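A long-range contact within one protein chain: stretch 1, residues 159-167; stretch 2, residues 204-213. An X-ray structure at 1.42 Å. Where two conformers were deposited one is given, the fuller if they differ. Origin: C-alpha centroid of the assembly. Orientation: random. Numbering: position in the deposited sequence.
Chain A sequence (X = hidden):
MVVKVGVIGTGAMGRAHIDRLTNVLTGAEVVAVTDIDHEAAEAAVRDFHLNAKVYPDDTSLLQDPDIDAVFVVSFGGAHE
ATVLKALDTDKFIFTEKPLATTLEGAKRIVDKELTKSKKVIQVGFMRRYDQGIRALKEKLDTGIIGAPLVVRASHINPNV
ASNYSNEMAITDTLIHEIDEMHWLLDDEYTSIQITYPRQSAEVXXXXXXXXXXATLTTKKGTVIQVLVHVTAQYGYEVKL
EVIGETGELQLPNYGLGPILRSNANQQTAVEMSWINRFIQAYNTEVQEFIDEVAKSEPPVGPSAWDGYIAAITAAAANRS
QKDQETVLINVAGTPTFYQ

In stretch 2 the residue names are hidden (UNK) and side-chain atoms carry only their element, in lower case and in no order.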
# COMPACT_ATOMS: atom_id res chain seq x y z
N ASN A 159 -4.13 10.46 -23.02
CA ASN A 159 -4.07 10.86 -24.41
C ASN A 159 -4.77 12.19 -24.62
O ASN A 159 -5.60 12.57 -23.84
CB ASN A 159 -4.70 9.80 -25.33
CG ASN A 159 -3.73 8.74 -25.78
OD1 ASN A 159 -2.75 9.04 -26.45
ND2 ASN A 159 -4.00 7.49 -25.45
N VAL A 160 -4.44 12.88 -25.69
CA VAL A 160 -5.04 14.17 -26.00
C VAL A 160 -5.71 14.23 -27.34
O VAL A 160 -5.46 13.44 -28.19
CB VAL A 160 -4.05 15.32 -25.86
CG1 VAL A 160 -3.61 15.42 -24.42
CG2 VAL A 160 -2.87 15.14 -26.77
N ALA A 161 -6.62 15.18 -27.48
CA ALA A 161 -7.32 15.36 -28.73
C ALA A 161 -6.43 16.03 -29.74
O ALA A 161 -5.40 16.56 -29.40
CB ALA A 161 -8.53 16.16 -28.51
N SER A 162 -6.87 15.96 -30.99
CA SER A 162 -6.19 16.56 -32.12
C SER A 162 -5.86 18.02 -31.97
O SER A 162 -4.88 18.48 -32.47
CB SER A 162 -7.06 16.39 -33.37
OG SER A 162 -7.41 15.05 -33.50
N ASN A 163 -6.70 18.72 -31.26
CA ASN A 163 -6.57 20.13 -31.11
C ASN A 163 -5.65 20.59 -29.97
O ASN A 163 -5.53 21.76 -29.73
CB ASN A 163 -7.96 20.71 -30.96
CG ASN A 163 -8.45 20.63 -29.58
OD1 ASN A 163 -8.21 19.70 -28.88
ND2 ASN A 163 -9.14 21.66 -29.16
N TYR A 164 -5.00 19.66 -29.29
CA TYR A 164 -4.20 20.01 -28.12
C TYR A 164 -2.82 20.47 -28.50
O TYR A 164 -2.10 19.76 -29.10
CB TYR A 164 -4.12 18.81 -27.19
CG TYR A 164 -3.55 19.04 -25.81
CD1 TYR A 164 -2.19 19.09 -25.61
CD2 TYR A 164 -4.36 19.15 -24.70
CE1 TYR A 164 -1.67 19.28 -24.36
CE2 TYR A 164 -3.83 19.34 -23.45
CZ TYR A 164 -2.51 19.38 -23.28
OH TYR A 164 -1.96 19.55 -22.05
N SER A 165 -2.47 21.66 -28.07
CA SER A 165 -1.24 22.29 -28.52
C SER A 165 -0.19 22.32 -27.44
O SER A 165 -0.47 22.09 -26.31
CB SER A 165 -1.56 23.73 -28.92
OG SER A 165 -1.91 24.50 -27.80
N ASN A 166 1.03 22.64 -27.82
CA ASN A 166 2.11 22.78 -26.87
C ASN A 166 1.77 23.77 -25.77
O ASN A 166 2.13 23.57 -24.66
CB ASN A 166 3.42 23.19 -27.55
CG ASN A 166 4.61 22.87 -26.72
OD1 ASN A 166 4.75 21.77 -26.27
ND2 ASN A 166 5.46 23.83 -26.50
N GLU A 167 1.09 24.84 -26.13
CA GLU A 167 0.75 25.86 -25.19
C GLU A 167 -0.30 25.39 -24.19
O GLU A 167 -0.30 25.82 -23.08
CB GLU A 167 0.31 27.08 -25.96
CG GLU A 167 1.43 27.71 -26.82
CD GLU A 167 1.77 27.01 -28.19
OE1 GLU A 167 1.05 26.16 -28.73
OE2 GLU A 167 2.82 27.34 -28.74
N UNK A 204 1.06 12.74 -31.33
CA UNK A 204 0.47 12.73 -32.65
C UNK A 204 0.16 14.14 -33.10
O UNK A 204 -0.43 14.33 -34.14
n UNK A 204 0.76 10.04 -36.20
c UNK A 204 -0.82 11.95 -32.64
n UNK A 204 -0.82 8.49 -36.69
c UNK A 204 -0.68 10.48 -32.42
n UNK A 204 -0.47 9.13 -34.50
c UNK A 204 0.20 9.91 -33.47
c UNK A 204 -0.18 9.22 -35.80
N UNK A 205 0.51 15.12 -32.28
CA UNK A 205 0.09 16.48 -32.49
C UNK A 205 1.21 17.41 -32.85
O UNK A 205 2.19 17.47 -32.16
c UNK A 205 -1.91 16.38 -30.92
c UNK A 205 -0.58 17.03 -31.22
o UNK A 205 -2.16 15.28 -31.30
n UNK A 205 -2.74 17.09 -30.23
N UNK A 206 1.03 18.17 -33.91
CA UNK A 206 2.06 19.08 -34.33
C UNK A 206 2.41 20.07 -33.25
O UNK A 206 1.58 20.73 -32.72
c UNK A 206 2.36 21.35 -37.56
c UNK A 206 2.78 20.60 -36.29
c UNK A 206 1.66 19.82 -35.62
o UNK A 206 1.19 21.73 -37.65
o UNK A 206 3.24 21.60 -38.40
N UNK A 207 3.70 20.14 -32.97
CA UNK A 207 4.26 21.13 -32.09
C UNK A 207 4.23 20.79 -30.61
O UNK A 207 4.82 21.45 -29.84
N UNK A 208 3.52 19.75 -30.26
CA UNK A 208 3.40 19.34 -28.87
C UNK A 208 4.60 18.59 -28.39
O UNK A 208 4.96 17.58 -28.93
c UNK A 208 0.78 16.93 -27.32
c UNK A 208 2.18 18.47 -28.70
c UNK A 208 1.98 17.87 -27.32
c UNK A 208 1.82 18.99 -26.34
N UNK A 209 5.22 19.13 -27.36
CA UNK A 209 6.25 18.44 -26.64
C UNK A 209 5.62 17.71 -25.47
O UNK A 209 4.86 18.29 -24.75
c UNK A 209 9.70 20.55 -28.49
n UNK A 209 8.81 21.52 -28.63
c UNK A 209 7.26 19.41 -26.08
c UNK A 209 7.76 21.28 -27.79
n UNK A 209 9.25 19.70 -27.59
c UNK A 209 8.03 20.14 -27.12
N UNK A 210 5.95 16.44 -25.35
CA UNK A 210 5.49 15.62 -24.26
C UNK A 210 6.50 14.52 -24.01
O UNK A 210 6.85 13.81 -24.88
o UNK A 210 3.02 13.30 -23.50
o UNK A 210 3.31 15.10 -22.39
c UNK A 210 4.15 15.02 -24.60
c UNK A 210 3.44 14.42 -23.39
N UNK A 211 6.93 14.39 -22.76
CA UNK A 211 6.51 15.12 -21.58
C UNK A 211 7.14 16.47 -21.43
O UNK A 211 7.95 16.82 -22.22
c UNK A 211 7.68 13.21 -22.40
c UNK A 211 7.95 13.43 -20.94
c UNK A 211 6.93 14.18 -20.44
N UNK A 212 6.74 17.22 -20.42
CA UNK A 212 7.36 18.48 -20.07
C UNK A 212 7.68 18.50 -18.58
O UNK A 212 6.95 17.94 -17.80
c UNK A 212 6.47 19.68 -20.43
o UNK A 212 5.61 22.02 -21.76
c UNK A 212 5.50 20.99 -22.35
n UNK A 212 4.78 20.86 -23.42
c UNK A 212 6.19 19.75 -21.89
N UNK A 213 8.79 19.09 -18.22
CA UNK A 213 9.15 19.24 -16.85
C UNK A 213 9.08 20.70 -16.48
O UNK A 213 9.67 21.51 -17.15
c UNK A 213 10.76 17.23 -16.87
c UNK A 213 10.05 16.43 -15.82
c UNK A 213 10.55 18.73 -16.63
c UNK A 213 12.20 16.89 -16.89
O HOH W 1 -4.26 13.59 -30.93
O HOH W 2 1.58 22.84 -30.68

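Position 204 carries seven side-chain atoms: three carbons in a row, a nitrogen, then a carbon bearing two more nitrogens. This guanidinium group identifies Arg-204. Its CA-to-CB bond points toward stretch 1, but the end leads away and makes no contact there.

Position 205 has two carbons, the second carrying one oxygen and one nitrogen, the pattern of a short amide. The nitrogen lies among the backbone carbonyls of the turn from Ala-161 to Tyr-164, and an amide, unlike a carboxylate, can donate to them. The residue is Asn-205. Its ND2 donates to Ala-161 O at 2.8 Å and to Tyr-164 O at 3.0 Å, both nearly straight, so its two hydrogens are used. Asn-205 OD1 accepts from a water at 2.7 Å, and that water also donates to Val-160 O at 3.0 Å.

At position 206 three carbons end in two oxygens on the third. This longer carboxylate is Glu-206, its side chain extended and remote from stretch 1. Its backbone does take part: a water donates to Glu-206 O and accepts from Asn-166 N, each at 2.9 Å.

Position 207 has no side-chain atoms and is Gly-207. Its phi of 86° favours glycine by itself, within a type II turn running from Asn-205 to position 208. Gly-207 O approaches Asn-166 CB to 3.2 Å.

Four carbons forked at the second make position 208 a leucine, Leu-208, with chi1 t and chi2 p. One methyl, CD2, lies 4.1 Å from Val-160 CG2; the other, CD1, lies 4.0 Å from Tyr-164 CE1, at the edge of the ring and near its plane.

Position 209 shows one carbon followed by a five-membered ring of three carbons and two nitrogens, an imidazole, hence His-209. The closer link is through the backbone: His-209 N donates to Asn-166 OD1 at 2.9 Å. The same oxygen sits at the ring edge, 3.4 Å from His-209 CD2.

Position 210, with two carbons and two oxygens on the second, is the short carboxylate of Asp-210, buried but not in contact with stretch 1. At 211 three carbons close a ring onto the backbone nitrogen, giving Pro-211, which follows a cis peptide bond.

Position 212 has three carbons, the third bearing one oxygen and one nitrogen: Gln-212. Its NE2 donates to His-209 O at 2.9 Å, tying the loop to the start of the strand, and lies 3.0 Å from Asn-166 OD1. Position 213, four carbons forked at the second, is Leu-213, out of reach of stretch 1.

The contact thus joins two turns by exchanging amide side chains. Asn-205 reaches into the type I turn and binds the carbonyls at its first and last residues, while Asn-166 reaches back to the backbone of His-209. Between these polar anchors, Leu-208 packs against Val-160 and Tyr-164, and two waters complete the links between the stretches.

Stretch 2 204-213: RNEGLHDPQL
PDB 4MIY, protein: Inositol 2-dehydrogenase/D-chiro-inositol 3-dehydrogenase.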